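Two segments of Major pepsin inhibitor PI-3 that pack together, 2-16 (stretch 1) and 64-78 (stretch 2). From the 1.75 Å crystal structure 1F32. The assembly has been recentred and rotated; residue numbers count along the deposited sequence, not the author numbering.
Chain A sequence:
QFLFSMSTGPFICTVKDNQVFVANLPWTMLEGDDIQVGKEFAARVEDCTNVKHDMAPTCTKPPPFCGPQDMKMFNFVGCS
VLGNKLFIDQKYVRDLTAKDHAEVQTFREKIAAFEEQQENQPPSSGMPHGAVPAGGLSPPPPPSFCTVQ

Stretch 1, residues 2-16: FLFSMSTGPFICTVK
Stretch 2, residues 64-78: PFCGPQDMKMFNFVG

Two segments of one chain pair as an antiparallel two-strand ladder, flanked by a disulfide and apolar contacts, burying 933 Å² in all. The axes of the strands carrying Ser5 to Thr8 and Lys72 to Asn75 approach to 4.7 Å, their N-to-C directions 168° apart. Ser5 and Asn75 form a hydrogen-bonded pair (Ser5 N to Asn75 O 3.2 Å, Asn75 N to Ser5 O 2.8 Å), as do Ser7 and Met73 (Ser7 N to Met73 O 3.0 Å, Met73 N to Ser7 O 2.9 Å). Between and beyond them, Met6-Phe74 and Thr8-Lys72 are non-hydrogen-bonded pairs, CA atoms 4.5 Å apart. Extended backbones (Ser5 phi/psi -153/149, Asn75 -115/120) alternate the side chains, so Asn75 (m) reaches Ser5 (p) on one face, ND2 donating to OG at 2.8 Å. Gly9 N donates to Met71 O at 2.9 Å, where the type I turn Pro68-Met71 ends; a CB on Gly9 would clash with Gln69 O. A cis peptide precedes Pro10. Phe11 (m) then packs CZ 3.7 Å from CB of Met73 (t, t, t). At the other end, Phe4 (t) places CE1 3.8 Å from CE1 of Phe76 (m), planes at 34°, while a water bridges Leu3 O (2.8 Å) and Val77 N (2.9 Å). Cys13 (t) and Cys66 (m) join covalently, SG to SG 2.0 Å, chi3 -84°.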

# COMPACT_ATOMS: atom_id res chain seq x y z
N PHE A 2 16.95 7.41 -0.49
CA PHE A 2 17.37 6.20 -1.26
C PHE A 2 16.47 6.07 -2.49
O PHE A 2 15.64 6.93 -2.76
CB PHE A 2 17.24 4.96 -0.38
CG PHE A 2 18.28 3.92 -0.64
CD1 PHE A 2 19.63 4.18 -0.39
CD2 PHE A 2 17.93 2.66 -1.15
CE1 PHE A 2 20.60 3.22 -0.64
CE2 PHE A 2 18.90 1.69 -1.40
CZ PHE A 2 20.24 1.97 -1.14
N LEU A 3 16.64 4.98 -3.23
CA LEU A 3 15.84 4.75 -4.42
C LEU A 3 14.93 3.55 -4.25
O LEU A 3 14.21 3.15 -5.17
CB LEU A 3 16.75 4.57 -5.63
CG LEU A 3 17.74 3.41 -5.73
CD1 LEU A 3 18.69 3.70 -6.88
CD2 LEU A 3 18.52 3.24 -4.44
N PHE A 4 14.93 2.99 -3.05
CA PHE A 4 14.11 1.82 -2.78
C PHE A 4 13.83 1.67 -1.29
O PHE A 4 14.68 2.00 -0.44
CB PHE A 4 14.84 0.58 -3.30
CG PHE A 4 14.14 -0.72 -2.99
CD1 PHE A 4 12.95 -1.05 -3.63
CD2 PHE A 4 14.69 -1.61 -2.08
CE1 PHE A 4 12.32 -2.26 -3.36
CE2 PHE A 4 14.07 -2.83 -1.80
CZ PHE A 4 12.88 -3.15 -2.44
N SER A 5 12.63 1.20 -0.98
CA SER A 5 12.25 0.94 0.40
C SER A 5 11.18 -0.14 0.30
O SER A 5 10.45 -0.22 -0.70
CB SER A 5 11.70 2.18 1.10
OG SER A 5 10.36 2.46 0.71
N MET A 6 11.12 -1.00 1.31
CA MET A 6 10.14 -2.07 1.32
C MET A 6 9.62 -2.28 2.73
O MET A 6 10.33 -2.04 3.71
CB MET A 6 10.75 -3.37 0.81
CG MET A 6 11.75 -4.01 1.77
SD MET A 6 12.40 -5.58 1.16
CE MET A 6 14.12 -5.15 0.89
N SER A 7 8.39 -2.75 2.84
CA SER A 7 7.80 -3.01 4.15
C SER A 7 6.72 -4.09 4.09
O SER A 7 6.23 -4.46 3.02
CB SER A 7 7.22 -1.73 4.74
OG SER A 7 6.36 -1.08 3.82
N THR A 8 6.37 -4.60 5.26
CA THR A 8 5.34 -5.62 5.35
C THR A 8 4.25 -5.06 6.25
O THR A 8 4.53 -4.28 7.15
CB THR A 8 5.91 -6.92 5.95
OG1 THR A 8 6.83 -7.50 5.02
CG2 THR A 8 4.79 -7.91 6.23
N GLY A 9 3.01 -5.45 6.00
CA GLY A 9 1.90 -4.97 6.80
C GLY A 9 1.93 -5.48 8.22
O GLY A 9 2.81 -6.28 8.58
N PRO A 10 0.97 -5.07 9.06
CA PRO A 10 -0.13 -4.15 8.74
C PRO A 10 0.26 -2.70 8.49
O PRO A 10 1.24 -2.20 9.06
CB PRO A 10 -1.05 -4.28 9.95
CG PRO A 10 -0.81 -5.65 10.41
CD PRO A 10 0.69 -5.76 10.33
N PHE A 11 -0.52 -2.03 7.65
CA PHE A 11 -0.28 -0.63 7.33
C PHE A 11 -1.44 0.18 7.89
O PHE A 11 -2.44 -0.39 8.33
CB PHE A 11 -0.21 -0.44 5.81
CG PHE A 11 0.92 -1.18 5.17
CD1 PHE A 11 2.24 -0.81 5.42
CD2 PHE A 11 0.68 -2.26 4.34
CE1 PHE A 11 3.30 -1.51 4.86
CE2 PHE A 11 1.73 -2.97 3.78
CZ PHE A 11 3.04 -2.60 4.04
N ILE A 12 -1.32 1.50 7.92
CA ILE A 12 -2.42 2.30 8.42
C ILE A 12 -3.55 2.22 7.40
O ILE A 12 -3.32 2.39 6.21
CB ILE A 12 -2.00 3.77 8.63
CG1 ILE A 12 -0.98 3.85 9.77
CG2 ILE A 12 -3.21 4.62 8.99
CD1 ILE A 12 -0.31 5.20 9.89
N CYS A 13 -4.76 1.97 7.87
CA CYS A 13 -5.91 1.87 6.99
C CYS A 13 -7.00 2.80 7.48
O CYS A 13 -7.24 2.88 8.67
CB CYS A 13 -6.43 0.43 6.99
SG CYS A 13 -7.85 0.16 5.88
N THR A 14 -7.63 3.53 6.56
CA THR A 14 -8.76 4.39 6.93
C THR A 14 -9.65 4.58 5.72
O THR A 14 -9.36 4.05 4.64
CB THR A 14 -8.31 5.75 7.47
OG1 THR A 14 -9.44 6.42 8.06
CG2 THR A 14 -7.71 6.60 6.36
N VAL A 15 -10.75 5.31 5.88
CA VAL A 15 -11.68 5.54 4.77
C VAL A 15 -12.10 7.01 4.70
O VAL A 15 -12.37 7.62 5.72
CB VAL A 15 -12.97 4.71 4.93
CG1 VAL A 15 -13.86 4.88 3.70
CG2 VAL A 15 -12.61 3.22 5.14
N LYS A 16 -12.15 7.55 3.48
CA LYS A 16 -12.59 8.93 3.27
C LYS A 16 -13.45 8.95 2.00
O LYS A 16 -12.97 8.58 0.93
CB LYS A 16 -11.41 9.88 3.09
CG LYS A 16 -11.85 11.34 2.91
CD LYS A 16 -10.66 12.29 2.80
CE LYS A 16 -11.10 13.74 2.79
NZ LYS A 16 -9.95 14.68 2.64
N PRO A 64 -12.03 -6.45 6.65
CA PRO A 64 -11.28 -7.13 5.59
C PRO A 64 -10.97 -6.29 4.36
O PRO A 64 -10.07 -6.63 3.59
CB PRO A 64 -12.14 -8.36 5.28
CG PRO A 64 -13.42 -8.18 6.05
CD PRO A 64 -13.13 -7.28 7.18
N PHE A 65 -11.68 -5.18 4.18
CA PHE A 65 -11.43 -4.36 3.00
C PHE A 65 -10.16 -3.54 3.08
O PHE A 65 -9.81 -2.82 2.14
CB PHE A 65 -12.64 -3.47 2.66
CG PHE A 65 -13.16 -2.63 3.80
CD1 PHE A 65 -12.38 -1.63 4.38
CD2 PHE A 65 -14.48 -2.79 4.24
CE1 PHE A 65 -12.92 -0.79 5.38
CE2 PHE A 65 -15.02 -1.96 5.22
CZ PHE A 65 -14.24 -0.96 5.80
N CYS A 66 -9.47 -3.64 4.21
CA CYS A 66 -8.18 -2.98 4.37
C CYS A 66 -7.13 -3.86 3.69
O CYS A 66 -5.95 -3.52 3.64
CB CYS A 66 -7.82 -2.82 5.84
SG CYS A 66 -8.78 -1.49 6.60
N GLY A 67 -7.58 -5.01 3.19
CA GLY A 67 -6.67 -5.92 2.50
C GLY A 67 -5.88 -6.84 3.41
O GLY A 67 -5.93 -6.73 4.63
N PRO A 68 -5.11 -7.78 2.83
CA PRO A 68 -4.31 -8.72 3.62
C PRO A 68 -3.42 -7.95 4.60
O PRO A 68 -2.67 -7.06 4.20
CB PRO A 68 -3.51 -9.46 2.56
CG PRO A 68 -4.45 -9.47 1.38
CD PRO A 68 -4.97 -8.04 1.39
N GLN A 69 -3.50 -8.28 5.89
CA GLN A 69 -2.71 -7.56 6.88
C GLN A 69 -1.20 -7.82 6.82
O GLN A 69 -0.43 -7.16 7.50
CB GLN A 69 -3.25 -7.83 8.28
CG GLN A 69 -4.68 -7.31 8.48
CD GLN A 69 -4.80 -5.80 8.27
OE1 GLN A 69 -4.35 -5.01 9.11
NE2 GLN A 69 -5.40 -5.39 7.16
N ASP A 70 -0.79 -8.77 5.99
CA ASP A 70 0.63 -9.06 5.86
C ASP A 70 1.15 -8.83 4.45
O ASP A 70 2.22 -9.32 4.09
CB ASP A 70 0.90 -10.51 6.27
CG ASP A 70 0.16 -11.50 5.40
OD1 ASP A 70 -0.73 -11.09 4.63
OD2 ASP A 70 0.47 -12.71 5.50
N MET A 71 0.41 -8.09 3.63
CA MET A 71 0.89 -7.87 2.28
C MET A 71 2.16 -7.03 2.28
O MET A 71 2.46 -6.36 3.27
CB MET A 71 -0.19 -7.25 1.40
CG MET A 71 -0.61 -5.85 1.74
SD MET A 71 -1.87 -5.35 0.55
CE MET A 71 -2.71 -4.13 1.50
N LYS A 72 2.91 -7.11 1.19
CA LYS A 72 4.17 -6.38 1.06
C LYS A 72 4.03 -5.12 0.22
O LYS A 72 3.18 -5.01 -0.66
CB LYS A 72 5.23 -7.29 0.43
CG LYS A 72 5.53 -8.56 1.22
CD LYS A 72 6.76 -9.26 0.65
CE LYS A 72 7.01 -10.62 1.30
NZ LYS A 72 5.95 -11.60 0.96
N MET A 73 4.89 -4.15 0.50
CA MET A 73 4.89 -2.91 -0.24
C MET A 73 6.32 -2.68 -0.71
O MET A 73 7.27 -2.98 0.02
CB MET A 73 4.43 -1.76 0.66
CG MET A 73 4.44 -0.39 0.01
SD MET A 73 3.61 0.76 1.11
CE MET A 73 3.46 2.17 0.07
N PHE A 74 6.45 -2.17 -1.92
CA PHE A 74 7.75 -1.86 -2.50
C PHE A 74 7.63 -0.45 -3.07
O PHE A 74 6.71 -0.14 -3.83
CB PHE A 74 8.09 -2.84 -3.63
CG PHE A 74 8.23 -4.28 -3.19
CD1 PHE A 74 9.33 -4.68 -2.43
CD2 PHE A 74 7.29 -5.23 -3.58
CE1 PHE A 74 9.48 -6.03 -2.05
CE2 PHE A 74 7.44 -6.57 -3.22
CZ PHE A 74 8.54 -6.97 -2.45
N ASN A 75 8.55 0.42 -2.68
CA ASN A 75 8.54 1.80 -3.14
C ASN A 75 9.75 2.11 -4.00
O ASN A 75 10.88 2.00 -3.55
CB ASN A 75 8.49 2.71 -1.92
CG ASN A 75 7.33 2.38 -1.02
OD1 ASN A 75 6.17 2.50 -1.43
ND2 ASN A 75 7.62 1.94 0.20
N PHE A 76 9.49 2.51 -5.25
CA PHE A 76 10.54 2.83 -6.21
C PHE A 76 10.46 4.31 -6.54
O PHE A 76 9.56 5.00 -6.09
CB PHE A 76 10.34 2.05 -7.51
CG PHE A 76 10.16 0.57 -7.31
CD1 PHE A 76 11.26 -0.25 -7.11
CD2 PHE A 76 8.89 0.02 -7.30
CE1 PHE A 76 11.08 -1.63 -6.89
CE2 PHE A 76 8.70 -1.34 -7.08
CZ PHE A 76 9.80 -2.17 -6.88
N VAL A 77 11.41 4.79 -7.34
CA VAL A 77 11.41 6.17 -7.77
C VAL A 77 10.36 6.26 -8.87
O VAL A 77 10.53 5.68 -9.95
CB VAL A 77 12.77 6.60 -8.35
CG1 VAL A 77 12.64 7.99 -8.98
CG2 VAL A 77 13.82 6.61 -7.27
N GLY A 78 9.26 6.94 -8.58
CA GLY A 78 8.22 7.09 -9.57
C GLY A 78 6.97 6.28 -9.31
O GLY A 78 5.90 6.61 -9.83
O HOH W 1 13.69 3.06 -7.92
O HOH W 2 -4.53 -1.63 9.63